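Local structure of histone-lysine N-methyltransferase family member SUVH9 (Arabidopsis thaliana, 4NJ5) at residues A[77-80]-A[81-84]; A[493-496]-A[497-500]; A[219-222]-A[223-226]. The protein acts in gene silencing, lacks methyltransferase activity, and may bind methylated DNA and recruit RNA polymerase V to chromatin. One frame throughout, in Å; residues are numbered along the deposited sequence.

Contact 1: residues A[77-80]-A[81-84]; sequences GVQV and GDIF
Gln79 and Asp82 close a type II beta turn, evidenced by the backbone bond from Asp82 N to Gln79 O at 3.2 Å, with an N-H...O angle of 162°. The chain changes course sharply there: the end-to-end directions of 77-80 and 81-84 lie 109° apart. Val80 and Gly81 form the corners, and Gly81 has a positive phi at which a beta carbon would collide with the Val80 carbonyl.

A second bond runs the other way. The Asp82 side chain, with CG beside its own backbone N (chi1 -72°), folds back over the turn, and OD2 accepts Gln79 N at 2.9 Å; the donor stands above the carboxylate plane rather than within it. The other oxygen is reached through a water, which donates to Asp82 OD1 at 2.6 Å and to Val80 O at 3.0 Å, so backbone atoms before and at the corner are both tied to this one carboxylate. Arg13 of helix 8-35 forms a salt bridge to the same OD2 and also bonds Gly77 O, which would probably favour the ionised acid.

On the apolar side Val78 sends CG1 past the carboxylate, 3.7 Å from Asp82 OD2, to the edge of the Phe84 ring, where it lies 4.3 Å from CZ.

Directly after the turn the chain enters strand 83-84, antiparallel to strand 190-206 through Phe84 and Tyr191. The arrangement is a classic type II turn with glycine at the third position, here introducing a short strand of the SRA domain sheet.

Contact 2: residues A[493-496]-A[497-500]; sequences NIPP and MTEL
Pro495 and Pro496 supply the ring-shaped groups that meet Met497 and Thr498 here; both are puckered saturated rings, and no aromatic stack takes part. Thr498 OG1 approaches the Pro495 ring at its CG, 3.6 Å away, while CD is more distant. Against Pro496, the Met497 chain is bent at both its second and third torsions, so that its terminal CE turns back to Pro496 CB, 4.0 Å away at one corner of the ring. Pro496 also touches Leu232 and Ala235 of helix 228-240, and Met497 reaches Val231 and Ala235 of the same helix.

The backbone, in the SET domain loop between strands 485-490 and 501-502, makes a type II beta turn from Pro495 to Thr498, closed by a weak bond from Thr498 N to Pro495 O at 3.4 Å. The third position is held by Met497, whose phi of 83° is positive although it carries a side chain; its CB consequently sits only 2.9 Å from Pro496 O.

Thr498 stands with OG1 beside its backbone N (chi1 -64°), which brings the hydroxyl to the same Pro495 O, 3.3 Å off, a weak contact whose proton has a rival acceptor. The same torsion leaves the carbon side of Thr498 for Ile494, whose CG2 lies 3.7 Å from Thr498 CB. Further along, Ile494 CD1 meets Leu500 CD2 at 3.7 Å, the two side chains crossing at about a right angle.

Chemically, the turn has no strong direct hydrogen bond: its direct polar links converge weakly on one carbonyl, Pro495 O. Its shape probably owes much to the two proline rings, which restrict phi, to the apolar contacts, and to backbone bonds of Ile494 with Leu381 and Met497 with Ser377.

Contact 3: residues A[219-222]-A[223-226]; sequences ERIE and GQAE
Between Ile221 and Gln224 the chain bends at Glu222 and Gly223, the glycine at a positive phi of 86°, but the bend is too open for a direct backbone bond, since Ile221 O and Gln224 N are 4.1 Å apart. A water fills that step, donating to Ile221 O at 2.5 Å and accepting from Gln224 N at 2.9 Å.

The side chain of Gln224 makes the direct link instead: its NE2 donates to Ile221 O at 3.0 Å, tilted somewhat from the carbonyl plane, while its OE1 is taken by Leu196 N. With both ends of the amide engaged, its rotation is fixed, and it lies stacked over one face of the Arg220 guanidinium, the two planes 19° apart and NE2 offset toward the rim.

Arg220 leaves the backbone with CG anti to N (chi1 -165°) and runs extended as far as NE, which carries the guanidinium across the open bend to Ala225. There NH2 donates to Ala225 O at 2.7 Å, nearly along the C=O axis and in the guanidinium plane; NH1 adds a weak bond to the same oxygen. Replacing Arg220 by alanine would probably deprive Ala225 O of both donors and uncover one face of the Gln224 amide.

Arg220 NE bonds Asp194 O, and Ile221 pairs through its backbone with Leu196, so the end of strand 212-220 and its departing loop are both fastened to the region of strand 190-206, just before the chain enters helix 228-240.

How the contacts relate
The three local contacts follow one another without nesting or crossing; contacts 1 and 2 are type II beta turns, contact 3 a more open, water-bridged bend. Contact 1 turns the loop after helix 46-60 into strand 83-84; contact 3 turns the chain out of strand 212-220 toward helix 228-240; contact 2 bends the loop between strands 485-490 and 501-502 of the SET domain. Contact 1 is the middle piece in space. Its Val80 CG1 packs 3.3 Å from Glu226 O of contact 3, both reaching the same SRA sheet, while Ile83 CD1 lies 3.6 Å from Pro495 CA, joining SRA to SET. Contacts 2 and 3 do not touch, their nearest atoms being about 8 Å apart.

Contact 1: residues A[77-80]-A[81-84]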
loop_
_atom_site.group_PDB
_atom_site.type_symbol
_atom_site.label_atom_id
_atom_site.label_comp_id
_atom_site.label_asym_id
_atom_site.label_seq_id
_atom_site.Cartn_x
_atom_site.Cartn_y
_atom_site.Cartn_z
ATOM N N GLY A 77 7.254 -8.696 -13.456
ATOM C CA GLY A 77 7.208 -7.543 -12.575
ATOM C C GLY A 77 6.103 -7.618 -11.538
ATOM O O GLY A 77 6.126 -6.892 -10.549
ATOM N N VAL A 78 5.123 -8.487 -11.766
ATOM C CA VAL A 78 4.044 -8.679 -10.806
ATOM C C VAL A 78 4.289 -9.960 -10.029
ATOM O O VAL A 78 4.310 -11.049 -10.599
ATOM C CB VAL A 78 2.667 -8.744 -11.488
ATOM C CG1 VAL A 78 1.563 -8.879 -10.440
ATOM C CG2 VAL A 78 2.443 -7.509 -12.343
ATOM N N GLN A 79 4.480 -9.826 -8.724
ATOM C CA GLN A 79 4.900 -10.951 -7.908
ATOM C C GLN A 79 3.765 -11.473 -7.050
ATOM O O GLN A 79 2.808 -10.753 -6.757
ATOM C CB GLN A 79 6.067 -10.539 -7.015
ATOM C CG GLN A 79 6.996 -9.531 -7.654
ATOM C CD GLN A 79 8.351 -9.488 -6.981
ATOM O OE1 GLN A 79 8.498 -8.947 -5.885
ATOM N NE2 GLN A 79 9.351 -10.067 -7.635
ATOM N N VAL A 80 3.882 -12.732 -6.647
ATOM C CA VAL A 80 2.935 -13.327 -5.723
ATOM C C VAL A 80 2.878 -12.507 -4.442
ATOM O O VAL A 80 3.911 -12.178 -3.856
ATOM C CB VAL A 80 3.329 -14.770 -5.378
ATOM C CG1 VAL A 80 2.365 -15.351 -4.358
ATOM C CG2 VAL A 80 3.357 -15.620 -6.638
ATOM N N GLY A 81 1.666 -12.162 -4.022
ATOM C CA GLY A 81 1.480 -11.440 -2.780
ATOM C C GLY A 81 1.184 -9.972 -2.993
ATOM O O GLY A 81 0.797 -9.272 -2.058
ATOM N N ASP A 82 1.378 -9.498 -4.221
ATOM C CA ASP A 82 0.997 -8.134 -4.561
ATOM C C ASP A 82 -0.495 -7.959 -4.320
ATOM O O ASP A 82 -1.289 -8.840 -4.648
ATOM C CB ASP A 82 1.339 -7.807 -6.015
ATOM C CG ASP A 82 2.828 -7.644 -6.242
ATOM O OD1 ASP A 82 3.577 -7.563 -5.245
ATOM O OD2 ASP A 82 3.250 -7.586 -7.417
ATOM N N ILE A 83 -0.866 -6.828 -3.726
ATOM C CA ILE A 83 -2.266 -6.537 -3.442
ATOM C C ILE A 83 -2.805 -5.434 -4.340
ATOM O O ILE A 83 -2.065 -4.551 -4.783
ATOM C CB ILE A 83 -2.489 -6.134 -1.974
ATOM C CG1 ILE A 83 -1.600 -4.941 -1.609
ATOM C CG2 ILE A 83 -2.237 -7.319 -1.053
ATOM C CD1 ILE A 83 -1.892 -4.356 -0.243
ATOM N N PHE A 84 -4.108 -5.500 -4.597
ATOM C CA PHE A 84 -4.799 -4.538 -5.443
ATOM C C PHE A 84 -6.165 -4.247 -4.832
ATOM O O PHE A 84 -6.708 -5.073 -4.101
ATOM C CB PHE A 84 -4.943 -5.095 -6.860
ATOM C CG PHE A 84 -3.635 -5.484 -7.482
ATOM C CD1 PHE A 84 -3.122 -6.759 -7.312
ATOM C CD2 PHE A 84 -2.904 -4.566 -8.217
ATOM C CE1 PHE A 84 -1.909 -7.111 -7.869
ATOM C CE2 PHE A 84 -1.692 -4.913 -8.780
ATOM C CZ PHE A 84 -1.194 -6.187 -8.605
HETATM O O HOH W 1 4.808 -9.350 -3.760
#

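Contact 2: residues A[493-496]-A[497-500]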
loop_
_atom_site.group_PDB
_atom_site.type_symbol
_atom_site.label_atom_id
_atom_site.label_comp_id
_atom_site.label_asym_id
_atom_site.label_seq_id
_atom_site.Cartn_x
_atom_site.Cartn_y
_atom_site.Cartn_z
ATOM N N ASN A 493 1.532 0.484 -2.339
ATOM C CA ASN A 493 0.573 -0.405 -1.693
ATOM C C ASN A 493 1.281 -1.601 -1.058
ATOM O O ASN A 493 1.595 -2.584 -1.730
ATOM C CB ASN A 493 -0.497 -0.865 -2.686
ATOM C CG ASN A 493 -1.355 0.285 -3.192
ATOM O OD1 ASN A 493 -1.738 1.168 -2.426
ATOM N ND2 ASN A 493 -1.647 0.285 -4.488
ATOM N N ILE A 494 1.534 -1.502 0.242
ATOM C CA ILE A 494 2.284 -2.518 0.966
ATOM C C ILE A 494 1.362 -3.547 1.616
ATOM O O ILE A 494 0.595 -3.214 2.517
ATOM C CB ILE A 494 3.150 -1.879 2.069
ATOM C CG1 ILE A 494 3.966 -0.712 1.503
ATOM C CG2 ILE A 494 4.044 -2.928 2.719
ATOM C CD1 ILE A 494 4.685 0.120 2.558
ATOM N N PRO A 495 1.431 -4.803 1.157
ATOM C CA PRO A 495 0.669 -5.868 1.818
ATOM C C PRO A 495 1.188 -6.103 3.233
ATOM O O PRO A 495 2.348 -5.807 3.506
ATOM C CB PRO A 495 0.920 -7.094 0.930
ATOM C CG PRO A 495 2.147 -6.774 0.146
ATOM C CD PRO A 495 2.166 -5.287 -0.025
ATOM N N PRO A 496 0.368 -6.592 4.129
ATOM C CA PRO A 496 0.791 -6.863 5.482
ATOM C C PRO A 496 1.900 -7.887 5.530
ATOM O O PRO A 496 1.996 -8.753 4.715
ATOM C CB PRO A 496 -0.437 -7.457 6.101
ATOM C CG PRO A 496 -1.539 -6.923 5.362
ATOM C CD PRO A 496 -1.077 -6.665 3.994
ATOM N N MET A 497 2.766 -7.691 6.496
ATOM C CA MET A 497 3.897 -8.512 6.833
ATOM C C MET A 497 5.094 -8.204 5.973
ATOM O O MET A 497 6.125 -8.733 6.173
ATOM C CB MET A 497 3.569 -10.006 6.847
ATOM C CG MET A 497 2.333 -10.372 7.614
ATOM S SD MET A 497 2.456 -9.953 9.317
ATOM C CE MET A 497 1.275 -8.695 9.489
ATOM N N THR A 498 4.957 -7.289 5.057
ATOM C CA THR A 498 6.090 -6.827 4.334
ATOM C C THR A 498 6.861 -5.849 5.181
ATOM O O THR A 498 6.323 -4.955 5.724
ATOM C CB THR A 498 5.682 -6.189 3.005
ATOM O OG1 THR A 498 5.088 -7.174 2.167
ATOM C CG2 THR A 498 6.825 -5.590 2.331
ATOM N N GLU A 499 8.146 -6.060 5.300
ATOM C CA GLU A 499 8.977 -5.187 6.092
ATOM C C GLU A 499 9.014 -3.752 5.540
ATOM O O GLU A 499 9.093 -3.527 4.371
ATOM C CB GLU A 499 10.384 -5.776 6.275
ATOM C CG GLU A 499 11.318 -4.892 7.060
ATOM C CD GLU A 499 12.672 -5.477 7.391
ATOM O OE1 GLU A 499 13.419 -4.848 8.074
ATOM O OE2 GLU A 499 13.026 -6.557 6.986
ATOM N N LEU A 500 8.992 -2.799 6.447
ATOM C CA LEU A 500 9.103 -1.408 6.043
ATOM C C LEU A 500 10.570 -1.028 6.005
ATOM O O LEU A 500 11.350 -1.468 6.849
ATOM C CB LEU A 500 8.372 -0.509 7.033
ATOM C CG LEU A 500 6.878 -0.763 7.217
ATOM C CD1 LEU A 500 6.313 0.223 8.227
ATOM C CD2 LEU A 500 6.148 -0.658 5.881
HETATM O O HOH W 2 3.690 -4.520 6.224
#

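Contact 3: residues A[219-222]-A[223-226]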
loop_
_atom_site.group_PDB
_atom_site.type_symbol
_atom_site.label_atom_id
_atom_site.label_comp_id
_atom_site.label_asym_id
_atom_site.label_seq_id
_atom_site.Cartn_x
_atom_site.Cartn_y
_atom_site.Cartn_z
ATOM N N GLU A 219 -5.214 -26.757 -9.119
ATOM C CA GLU A 219 -4.152 -27.106 -8.186
ATOM C C GLU A 219 -2.949 -26.202 -8.406
ATOM O O GLU A 219 -2.539 -25.969 -9.544
ATOM C CB GLU A 219 -3.756 -28.577 -8.336
ATOM C CG GLU A 219 -4.761 -29.545 -7.730
ATOM C CD GLU A 219 -4.390 -31.000 -7.957
ATOM O OE1 GLU A 219 -3.290 -31.263 -8.489
ATOM O OE2 GLU A 219 -5.203 -31.880 -7.603
ATOM N N ARG A 220 -2.391 -25.693 -7.313
ATOM C CA ARG A 220 -1.283 -24.753 -7.399
ATOM C C ARG A 220 -0.007 -25.414 -7.910
ATOM O O ARG A 220 0.285 -26.562 -7.580
ATOM C CB ARG A 220 -1.037 -24.089 -6.042
ATOM C CG ARG A 220 -0.156 -22.856 -6.115
ATOM C CD ARG A 220 -0.351 -21.966 -4.902
ATOM N NE ARG A 220 0.322 -20.679 -5.057
ATOM C CZ ARG A 220 1.485 -20.370 -4.496
ATOM N NH1 ARG A 220 2.110 -21.253 -3.729
ATOM N NH2 ARG A 220 2.018 -19.173 -4.692
ATOM N N ILE A 221 0.740 -24.678 -8.728
ATOM C CA ILE A 221 2.022 -25.149 -9.235
ATOM C C ILE A 221 3.039 -25.172 -8.105
ATOM O O ILE A 221 3.117 -24.238 -7.312
ATOM C CB ILE A 221 2.562 -24.245 -10.363
ATOM C CG1 ILE A 221 1.490 -24.003 -11.428
ATOM C CG2 ILE A 221 3.818 -24.848 -10.984
ATOM C CD1 ILE A 221 0.840 -25.252 -11.921
ATOM N N GLU A 222 3.819 -26.244 -8.043
ATOM C CA GLU A 222 4.798 -26.446 -6.982
ATOM C C GLU A 222 5.968 -25.463 -7.080
ATOM O O GLU A 222 6.336 -25.025 -8.171
ATOM C CB GLU A 222 5.313 -27.887 -7.041
ATOM C CG GLU A 222 5.629 -28.513 -5.695
ATOM C CD GLU A 222 5.514 -30.029 -5.725
ATOM O OE1 GLU A 222 5.044 -30.572 -6.750
ATOM O OE2 GLU A 222 5.889 -30.678 -4.725
ATOM N N GLY A 223 6.542 -25.114 -5.931
ATOM C CA GLY A 223 7.765 -24.331 -5.892
ATOM C C GLY A 223 7.609 -22.820 -5.944
ATOM O O GLY A 223 8.585 -22.103 -6.162
ATOM N N GLN A 224 6.391 -22.328 -5.746
ATOM C CA GLN A 224 6.158 -20.887 -5.748
ATOM C C GLN A 224 6.253 -20.307 -4.345
ATOM O O GLN A 224 6.150 -21.029 -3.354
ATOM C CB GLN A 224 4.785 -20.560 -6.336
ATOM C CG GLN A 224 4.663 -20.778 -7.832
ATOM C CD GLN A 224 3.261 -20.503 -8.331
ATOM O OE1 GLN A 224 3.010 -19.495 -8.993
ATOM N NE2 GLN A 224 2.336 -21.397 -8.009
ATOM N N ALA A 225 6.446 -18.996 -4.269
ATOM C CA ALA A 225 6.422 -18.295 -2.996
ATOM C C ALA A 225 5.056 -18.449 -2.341
ATOM O O ALA A 225 4.062 -18.738 -3.017
ATOM C CB ALA A 225 6.745 -16.827 -3.197
ATOM N N GLU A 226 5.019 -18.260 -1.023
ATOM C CA GLU A 226 3.790 -18.345 -0.246
ATOM C C GLU A 226 2.700 -17.470 -0.858
ATOM O O GLU A 226 2.970 -16.365 -1.327
ATOM C CB GLU A 226 4.052 -17.912 1.204
ATOM C CG GLU A 226 2.898 -18.183 2.165
ATOM C CD GLU A 226 3.158 -17.660 3.573
ATOM O OE1 GLU A 226 4.212 -17.027 3.799
ATOM O OE2 GLU A 226 2.301 -17.878 4.456
HETATM O O HOH W 3 3.806 -23.347 -5.056
#